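Local coordinates for protein leucine aminopeptidase (Parabacteroides distasonis, PDB 3TC8) that probably acts as a zinc-dependent aminopeptidase of the M28 peptidase family, which also includes glutaminyl-peptide cyclotransferases, at residues 206-210 and 265-270; 233-239 and 296-301. All coordinates share one frame. Residue numbers count along the deposited sequence, not the author numbering.

Interaction 1: 206-210 and 265-270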
ATOM      1  N   ASN A 206       4.692   2.702  16.807  1.00 12.88           N
ATOM      2  CA  ASN A 206       5.686   1.660  17.117  1.00 13.67           C
ATOM      3  C   ASN A 206       5.644   0.428  16.183  1.00 12.50           C
ATOM      4  O   ASN A 206       6.043  -0.665  16.561  1.00 14.32           O
ATOM      5  CB  ASN A 206       5.622   1.273  18.567  1.00 15.93           C
ATOM      6  CG  ASN A 206       5.934   2.431  19.489  1.00 16.85           C
ATOM      7  OD1 ASN A 206       6.866   3.221  19.249  1.00 21.61           O
ATOM      8  ND2 ASN A 206       5.190   2.526  20.583  1.00 21.71           N
ATOM      9  N   ALA A 207       5.262   0.655  14.933  1.00 11.30           N
ATOM     10  CA  ALA A 207       5.288  -0.389  13.919  1.00 11.52           C
ATOM     11  C   ALA A 207       6.711  -0.943  13.808  1.00 10.83           C
ATOM     12  O   ALA A 207       7.710  -0.219  13.993  1.00 12.06           O
ATOM     13  CB  ALA A 207       4.845   0.144  12.561  1.00 11.79           C
ATOM     14  N   THR A 208       6.806  -2.203  13.410  1.00 10.11           N
ATOM     15  CA  THR A 208       8.064  -2.878  13.168  1.00 10.51           C
ATOM     16  C   THR A 208       8.041  -3.526  11.800  1.00 10.17           C
ATOM     17  O   THR A 208       7.284  -4.466  11.582  1.00 10.94           O
ATOM     18  CB  THR A 208       8.368  -3.883  14.277  1.00 11.25           C
ATOM     19  OG1 THR A 208       7.294  -4.803  14.465  1.00 12.40           O
ATOM     20  CG2 THR A 208       8.669  -3.190  15.593  1.00 14.06           C
ATOM     21  N   PHE A 209       8.901  -3.026  10.914  1.00  9.17           N
ATOM     22  CA  PHE A 209       9.020  -3.521   9.565  1.00  8.84           C
ATOM     23  C   PHE A 209      10.198  -4.487   9.498  1.00  9.70           C
ATOM     24  O   PHE A 209      11.365  -4.079   9.626  1.00 10.67           O
ATOM     25  CB  PHE A 209       9.248  -2.379   8.562  1.00  8.98           C
ATOM     26  CG  PHE A 209       8.302  -1.206   8.734  1.00  8.77           C
ATOM     27  CD1 PHE A 209       6.938  -1.365   8.865  1.00  8.97           C
ATOM     28  CD2 PHE A 209       8.802   0.096   8.738  1.00  8.89           C
ATOM     29  CE1 PHE A 209       6.083  -0.292   8.999  1.00  8.55           C
ATOM     30  CE2 PHE A 209       7.944   1.176   8.856  1.00  9.63           C
ATOM     31  CZ  PHE A 209       6.602   0.998   9.001  1.00  9.30           C
ATOM     32  N   PHE A 210       9.896  -5.785   9.348  1.00  9.60           N
ATOM     33  CA  PHE A 210      10.921  -6.799   9.201  1.00  9.86           C
ATOM     34  C   PHE A 210      11.154  -7.049   7.713  1.00  9.83           C
ATOM     35  O   PHE A 210      10.401  -6.627   6.835  1.00 10.25           O
ATOM     36  CB  PHE A 210      10.457  -8.090   9.908  1.00 10.06           C
ATOM     37  CG  PHE A 210      10.533  -8.057  11.406  1.00 10.62           C
ATOM     38  CD1 PHE A 210       9.599  -7.373  12.171  1.00 11.70           C
ATOM     39  CD2 PHE A 210      11.558  -8.707  12.035  1.00 12.93           C
ATOM     40  CE1 PHE A 210       9.681  -7.362  13.530  1.00 12.36           C
ATOM     41  CE2 PHE A 210      11.650  -8.681  13.430  1.00 14.00           C
ATOM     42  CZ  PHE A 210      10.712  -8.029  14.157  1.00 14.45           C
ATOM     43  N   ILE A 265       6.941  -3.199   2.674  1.00  7.81           N
ATOM     44  CA  ILE A 265       7.211  -2.542   3.940  1.00  7.61           C
ATOM     45  C   ILE A 265       5.890  -2.592   4.690  1.00  7.27           C
ATOM     46  O   ILE A 265       4.922  -1.924   4.304  1.00  7.91           O
ATOM     47  CB  ILE A 265       7.687  -1.082   3.740  1.00  8.52           C
ATOM     48  CG1 ILE A 265       8.925  -1.014   2.830  1.00  8.63           C
ATOM     49  CG2 ILE A 265       7.931  -0.418   5.091  1.00  9.38           C
ATOM     50  CD1 ILE A 265       9.430   0.351   2.536  1.00  9.33           C
ATOM     51  N   ILE A 266       5.850  -3.381   5.756  1.00  8.12           N
ATOM     52  CA  ILE A 266       4.611  -3.741   6.452  1.00  8.68           C
ATOM     53  C   ILE A 266       4.884  -4.052   7.890  1.00  8.30           C
ATOM     54  O   ILE A 266       5.842  -4.749   8.214  1.00  8.94           O
ATOM     55  CB  ILE A 266       3.886  -4.920   5.723  1.00  8.71           C
ATOM     56  CG1 ILE A 266       2.614  -5.319   6.473  1.00 10.10           C
ATOM     57  CG2 ILE A 266       4.792  -6.119   5.498  1.00  9.94           C
ATOM     58  CD1 ILE A 266       1.683  -6.221   5.670  1.00 11.50           C
ATOM     59  N   ASN A 267       4.041  -3.539   8.765  1.00  8.68           N
ATOM     60  CA  ASN A 267       4.136  -3.850  10.193  0.50  9.18           C
ATOM     61  C   ASN A 267       3.894  -5.353  10.409  1.00  9.67           C
ATOM     62  O   ASN A 267       2.822  -5.869  10.079  1.00 10.90           O
ATOM     63  CB  ASN A 267       3.105  -2.963  10.897  0.50 10.13           C
ATOM     64  CG  ASN A 267       3.218  -2.973  12.417  0.50  9.46           C
ATOM     65  OD1 ASN A 267       4.117  -3.612  13.007  0.50 10.21           O
ATOM     66  ND2 ASN A 267       2.294  -2.257  13.062  0.50 11.26           N
ATOM     67  N   TYR A 268       4.887  -6.040  10.968  1.00  9.64           N
ATOM     68  CA  TYR A 268       4.832  -7.439  11.277  1.00 10.37           C
ATOM     69  C   TYR A 268       5.230  -7.634  12.719  1.00 11.22           C
ATOM     70  O   TYR A 268       6.206  -7.059  13.189  1.00 12.88           O
ATOM     71  CB  TYR A 268       5.817  -8.210  10.386  1.00 11.15           C
ATOM     72  CG  TYR A 268       5.973  -9.672  10.703  1.00 12.04           C
ATOM     73  CD1 TYR A 268       5.004 -10.596  10.337  1.00 13.73           C
ATOM     74  CD2 TYR A 268       7.132 -10.144  11.303  1.00 13.00           C
ATOM     75  CE1 TYR A 268       5.164 -11.963  10.610  1.00 15.95           C
ATOM     76  CE2 TYR A 268       7.306 -11.491  11.580  1.00 16.06           C
ATOM     77  CZ  TYR A 268       6.332 -12.402  11.224  1.00 16.13           C
ATOM     78  OH  TYR A 268       6.479 -13.751  11.473  1.00 21.35           O
ATOM     79  N   ASP A 269       4.512  -8.512  13.412  1.00 13.13           N
ATOM     80  CA  ASP A 269       4.814  -8.877  14.793  1.00 15.57           C
ATOM     81  C   ASP A 269       5.099 -10.353  14.882  1.00 16.78           C
ATOM     82  O   ASP A 269       4.151 -11.112  14.777  1.00 18.52           O
ATOM     83  CB  ASP A 269       3.628  -8.562  15.657  1.00 17.53           C
ATOM     84  CG  ASP A 269       3.883  -8.859  17.146  1.00 20.54           C
ATOM     85  OD1 ASP A 269       4.902  -9.533  17.491  1.00 24.14           O
ATOM     86  OD2 ASP A 269       3.051  -8.398  17.916  1.00 24.73           O
ATOM     87  N   PRO A 270       6.372 -10.783  15.100  1.00 18.03           N
ATOM     88  CA  PRO A 270       6.774 -12.229  15.040  1.00 19.74           C
ATOM     89  C   PRO A 270       6.192 -13.131  16.110  1.00 21.83           C
ATOM     90  O   PRO A 270       6.294 -14.374  16.025  1.00 23.71           O
ATOM     91  CB  PRO A 270       8.280 -12.188  15.275  1.00 20.86           C
ATOM     92  CG  PRO A 270       8.565 -10.796  15.771  1.00 22.15           C
ATOM     93  CD  PRO A 270       7.540  -9.898  15.256  1.00 18.27           C
TER
HETATM   94  O   HOH W   1       4.589  -4.649  15.423  1.00 29.52           O
HETATM   95  O   HOH W   2       8.424  -5.029   5.859  1.00  9.71           O
HETATM   96  O   HOH W   3       7.515  -6.928   7.950  1.00 10.52           O
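Phe-209 and Ile-265 form the apolar centre where the edge strand 262-266 of the mixed sheet in this M28 peptidase fold meets the short strand 209-211. Ile-265 CG2 lies 3.8 Å from the centroid of the Phe-209 ring and 15° off its normal, a CH-pi contact over the face. The ring edge meets the backbone, with Phe-209 CD1 3.5 Å from Ile-266 C. A second aromatic group lies farther along: the edge of Tyr-268 points toward the face of Phe-210 in an offset edge-to-face pair (centroids 5.7 Å apart, planes at 79°), and Pro-270 CD approaches Phe-210 CE1 at 3.7 Å. The touching parts run 87° apart end to end, and all three direct hydrogen bonds between the segments involve Thr-208. Thr-208 N donates to Asn-267 OD1 (3.1 Å, 175°), and Thr-208 O accepts from Tyr-268 N (2.9 Å, 176°). Nearer the strands, water bridges the separation: water 3 accepts from Phe-210 N (3.0 Å) and lies 2.8 Å from Ile-266 O, to which it can donate. The CA-to-CB bond of Ile-266 points away from 206-210, and its side chain lies about 8 Å from the zinc ion, near the metal site but not among its ligands Asp-127, Asp-160 and His-281. At the polar edge, water 1 donates to Thr-208 OG1 (2.9 Å) and Asn-267 OD1 (2.7 Å), while Thr-208 OG1 donates its own proton to Tyr-268 O at 2.8 Å.

Interaction 2: 233-239 and 296-301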
ATOM      1  N   LEU A 233      19.488   6.951   8.161  1.00 11.99           N
ATOM      2  CA  LEU A 233      18.637   8.077   8.570  1.00 12.35           C
ATOM      3  C   LEU A 233      18.215   8.070  10.017  1.00 12.98           C
ATOM      4  O   LEU A 233      17.560   9.037  10.453  1.00 15.67           O
ATOM      5  CB  LEU A 233      17.384   8.119   7.692  1.00 12.61           C
ATOM      6  CG  LEU A 233      17.593   8.374   6.227  1.00 13.13           C
ATOM      7  CD1 LEU A 233      16.305   8.143   5.491  1.00 16.51           C
ATOM      8  CD2 LEU A 233      18.163   9.765   5.995  1.00 17.82           C
ATOM      9  N   GLY A 234      18.485   6.999  10.748  1.00 12.33           N
ATOM     10  CA  GLY A 234      18.111   6.902  12.133  1.00 13.08           C
ATOM     11  C   GLY A 234      16.747   6.254  12.393  1.00 12.37           C
ATOM     12  O   GLY A 234      16.228   6.417  13.492  1.00 13.96           O
ATOM     13  N   TYR A 235      16.258   5.483  11.431  1.00 11.38           N
ATOM     14  CA  TYR A 235      14.943   4.829  11.563  1.00 11.43           C
ATOM     15  C   TYR A 235      15.037   3.344  11.778  1.00 11.58           C
ATOM     16  O   TYR A 235      14.089   2.592  11.536  1.00 11.73           O
ATOM     17  CB  TYR A 235      14.095   5.124  10.343  1.00 11.06           C
ATOM     18  CG  TYR A 235      13.832   6.610  10.115  1.00 10.78           C
ATOM     19  CD1 TYR A 235      13.280   7.392  11.090  1.00 12.17           C
ATOM     20  CD2 TYR A 235      14.109   7.214   8.884  1.00 11.43           C
ATOM     21  CE1 TYR A 235      13.035   8.754  10.889  1.00 12.36           C
ATOM     22  CE2 TYR A 235      13.890   8.563   8.674  1.00 11.70           C
ATOM     23  CZ  TYR A 235      13.352   9.327   9.680  1.00 12.44           C
ATOM     24  OH  TYR A 235      13.177  10.666   9.444  1.00 14.55           O
ATOM     25  N   GLY A 236      16.155   2.874  12.326  1.00 12.86           N
ATOM     26  CA  GLY A 236      16.306   1.456  12.626  1.00 13.72           C
ATOM     27  C   GLY A 236      15.396   0.891  13.670  1.00 14.73           C
ATOM     28  O   GLY A 236      15.203  -0.320  13.705  1.00 16.29           O
ATOM     29  N   LYS A 237      14.756   1.725  14.489  1.00 14.13           N
ATOM     30  CA  LYS A 237      13.757   1.182  15.438  1.00 15.17           C
ATOM     31  C   LYS A 237      12.462   0.782  14.746  1.00 12.73           C
ATOM     32  O   LYS A 237      11.668   0.047  15.310  1.00 14.11           O
ATOM     33  CB  LYS A 237      13.474   2.116  16.572  1.00 17.73           C
ATOM     34  CG  LYS A 237      12.710   3.308  16.242  1.00 24.21           C
ATOM     35  CD  LYS A 237      12.871   4.311  17.378  1.00 30.62           C
ATOM     36  CE  LYS A 237      11.884   5.457  17.284  1.00 32.83           C
ATOM     37  NZ  LYS A 237      10.582   5.046  17.855  1.00 31.87           N
ATOM     38  N   TYR A 238      12.266   1.267  13.521  1.00 11.57           N
ATOM     39  CA  TYR A 238      11.171   0.867  12.665  1.00 10.70           C
ATOM     40  C   TYR A 238      11.563  -0.191  11.656  1.00 10.73           C
ATOM     41  O   TYR A 238      10.844  -1.163  11.483  1.00 11.62           O
ATOM     42  CB  TYR A 238      10.560   2.077  11.924  1.00 10.91           C
ATOM     43  CG  TYR A 238       9.941   3.086  12.842  1.00 10.25           C
ATOM     44  CD1 TYR A 238       8.660   2.888  13.350  1.00 11.56           C
ATOM     45  CD2 TYR A 238      10.651   4.179  13.287  1.00 12.45           C
ATOM     46  CE1 TYR A 238       8.104   3.811  14.232  1.00 11.95           C
ATOM     47  CE2 TYR A 238      10.091   5.095  14.168  1.00 12.71           C
ATOM     48  CZ  TYR A 238       8.843   4.887  14.665  1.00 11.82           C
ATOM     49  OH  TYR A 238       8.315   5.802  15.555  1.00 14.97           O
ATOM     50  N   PHE A 239      12.680   0.006  10.953  1.00 10.55           N
ATOM     51  CA  PHE A 239      13.172  -0.960   9.985  1.00 10.17           C
ATOM     52  C   PHE A 239      14.105  -1.920  10.670  1.00 11.20           C
ATOM     53  O   PHE A 239      15.317  -1.699  10.740  1.00 12.95           O
ATOM     54  CB  PHE A 239      13.845  -0.238   8.818  1.00 10.53           C
ATOM     55  CG  PHE A 239      12.876   0.489   7.927  1.00  9.33           C
ATOM     56  CD1 PHE A 239      12.406   1.761   8.238  1.00  9.59           C
ATOM     57  CD2 PHE A 239      12.458  -0.063   6.725  1.00  9.66           C
ATOM     58  CE1 PHE A 239      11.512   2.428   7.417  1.00  9.40           C
ATOM     59  CE2 PHE A 239      11.585   0.586   5.915  1.00  9.88           C
ATOM     60  CZ  PHE A 239      11.129   1.820   6.258  1.00  9.70           C
ATOM     61  N   LYS A 296       6.583   9.109   9.122  1.00  8.92           N
ATOM     62  CA  LYS A 296       7.828   9.784   8.766  1.00  9.17           C
ATOM     63  C   LYS A 296       8.923   8.785   8.451  1.00  8.87           C
ATOM     64  O   LYS A 296       9.670   8.939   7.470  1.00  9.01           O
ATOM     65  CB  LYS A 296       8.244  10.708   9.915  1.00 10.02           C
ATOM     66  CG  LYS A 296       9.564  11.457   9.666  1.00 10.31           C
ATOM     67  CD  LYS A 296       9.545  12.372   8.476  1.00  9.84           C
ATOM     68  CE  LYS A 296      10.716  13.308   8.491  1.00 10.38           C
ATOM     69  NZ  LYS A 296      10.819  14.157   7.275  1.00 10.74           N
ATOM     70  N   ALA A 297       9.085   7.775   9.300  1.00  9.09           N
ATOM     71  CA  ALA A 297      10.152   6.791   9.098  1.00  9.13           C
ATOM     72  C   ALA A 297       9.977   6.084   7.754  1.00  9.26           C
ATOM     73  O   ALA A 297      10.924   5.937   6.994  1.00  9.23           O
ATOM     74  CB  ALA A 297      10.161   5.787  10.242  1.00 11.26           C
ATOM     75  N   ALA A 298       8.753   5.618   7.465  1.00  8.29           N
ATOM     76  CA  ALA A 298       8.508   4.954   6.207  1.00  8.58           C
ATOM     77  C   ALA A 298       8.721   5.869   5.035  1.00  8.72           C
ATOM     78  O   ALA A 298       9.379   5.528   4.036  1.00  8.87           O
ATOM     79  CB  ALA A 298       7.118   4.335   6.210  1.00  9.81           C
ATOM     80  N   GLY A 299       8.090   7.036   5.085  1.00  8.24           N
ATOM     81  CA  GLY A 299       8.098   7.920   3.957  1.00  8.05           C
ATOM     82  C   GLY A 299       9.448   8.537   3.647  1.00  7.39           C
ATOM     83  O   GLY A 299       9.798   8.649   2.455  1.00  8.42           O
ATOM     84  N   GLN A 300      10.149   8.974   4.678  1.00  7.83           N
ATOM     85  CA  GLN A 300      11.449   9.579   4.439  1.00  8.61           C
ATOM     86  C   GLN A 300      12.428   8.547   3.899  1.00  8.61           C
ATOM     87  O   GLN A 300      13.270   8.896   3.061  1.00  9.46           O
ATOM     88  CB  GLN A 300      11.970  10.241   5.725  1.00  8.76           C
ATOM     89  CG  GLN A 300      13.156  11.178   5.439  1.00  9.62           C
ATOM     90  CD  GLN A 300      12.751  12.339   4.593  1.00  8.68           C
ATOM     91  OE1 GLN A 300      11.769  13.010   4.903  1.00 10.72           O
ATOM     92  NE2 GLN A 300      13.435  12.571   3.483  1.00 10.62           N
ATOM     93  N   THR A 301      12.348   7.320   4.380  1.00  8.03           N
ATOM     94  CA  THR A 301      13.212   6.254   3.853  1.00  8.13           C
ATOM     95  C   THR A 301      12.961   6.040   2.373  1.00  8.24           C
ATOM     96  O   THR A 301      13.899   5.936   1.568  1.00  8.95           O
ATOM     97  CB  THR A 301      13.049   4.963   4.677  1.00  8.77           C
ATOM     98  OG1 THR A 301      13.444   5.200   6.015  1.00  9.25           O
ATOM     99  CG2 THR A 301      13.837   3.789   4.091  1.00 10.41           C
TER
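A Schellman motif closes helix 213-233: Gly-234, at phi/psi 92/21°, is the first residue to leave helical geometry, and a side chain there would jam against the preceding carbonyl. The chain then turns at 235-239, where Tyr-235 O accepts from both Tyr-238 N and Phe-239 N at 3.0 Å, and packs against helix 292-308. The backbones come closest at Tyr-235 and Ala-297, with CA atoms 5.7 Å apart. There Ala-297 CA sits 3.7 Å from the Tyr-235 ring centroid, 9° off the normal, in a CH-pi contact, while Ala-297 CB meets Tyr-235 CD1 at 3.6 Å and Tyr-238 CD2 at 3.5 Å. Phe-239 lays one ring face against Thr-301 CG2 and turns its edge to Ala-297 O and Ala-298 CA. Leu-233 extends the apolar packing, its CD1 4.0 Å from Thr-301 CA. The threonine hydroxyl is satisfied within its own helix, Thr-301 OG1 donating to Ala-297 O at 2.8 Å.

In the fold
The two contacts lie on the same side of the chain's centre, their own centres 12 Å apart, and their segments alternate in sequence: 206-210, 233-239, 265-270, 296-301. Helix 213-233 connects the first two, and strand 262-266 precedes helix 292-308. They touch directly: Phe-209 N and Tyr-238 O are 2.8 Å apart, a probable hydrogen bond, and the Phe-209 and Phe-239 rings pack edge-to-face. Ile-265 CG2 also reaches Phe-239 CE2 at 3.9 Å. One continuous apolar region therefore joins the sheet edge to the C-terminal helix, with interaction 1 nearer the zinc site and interaction 2 away from it.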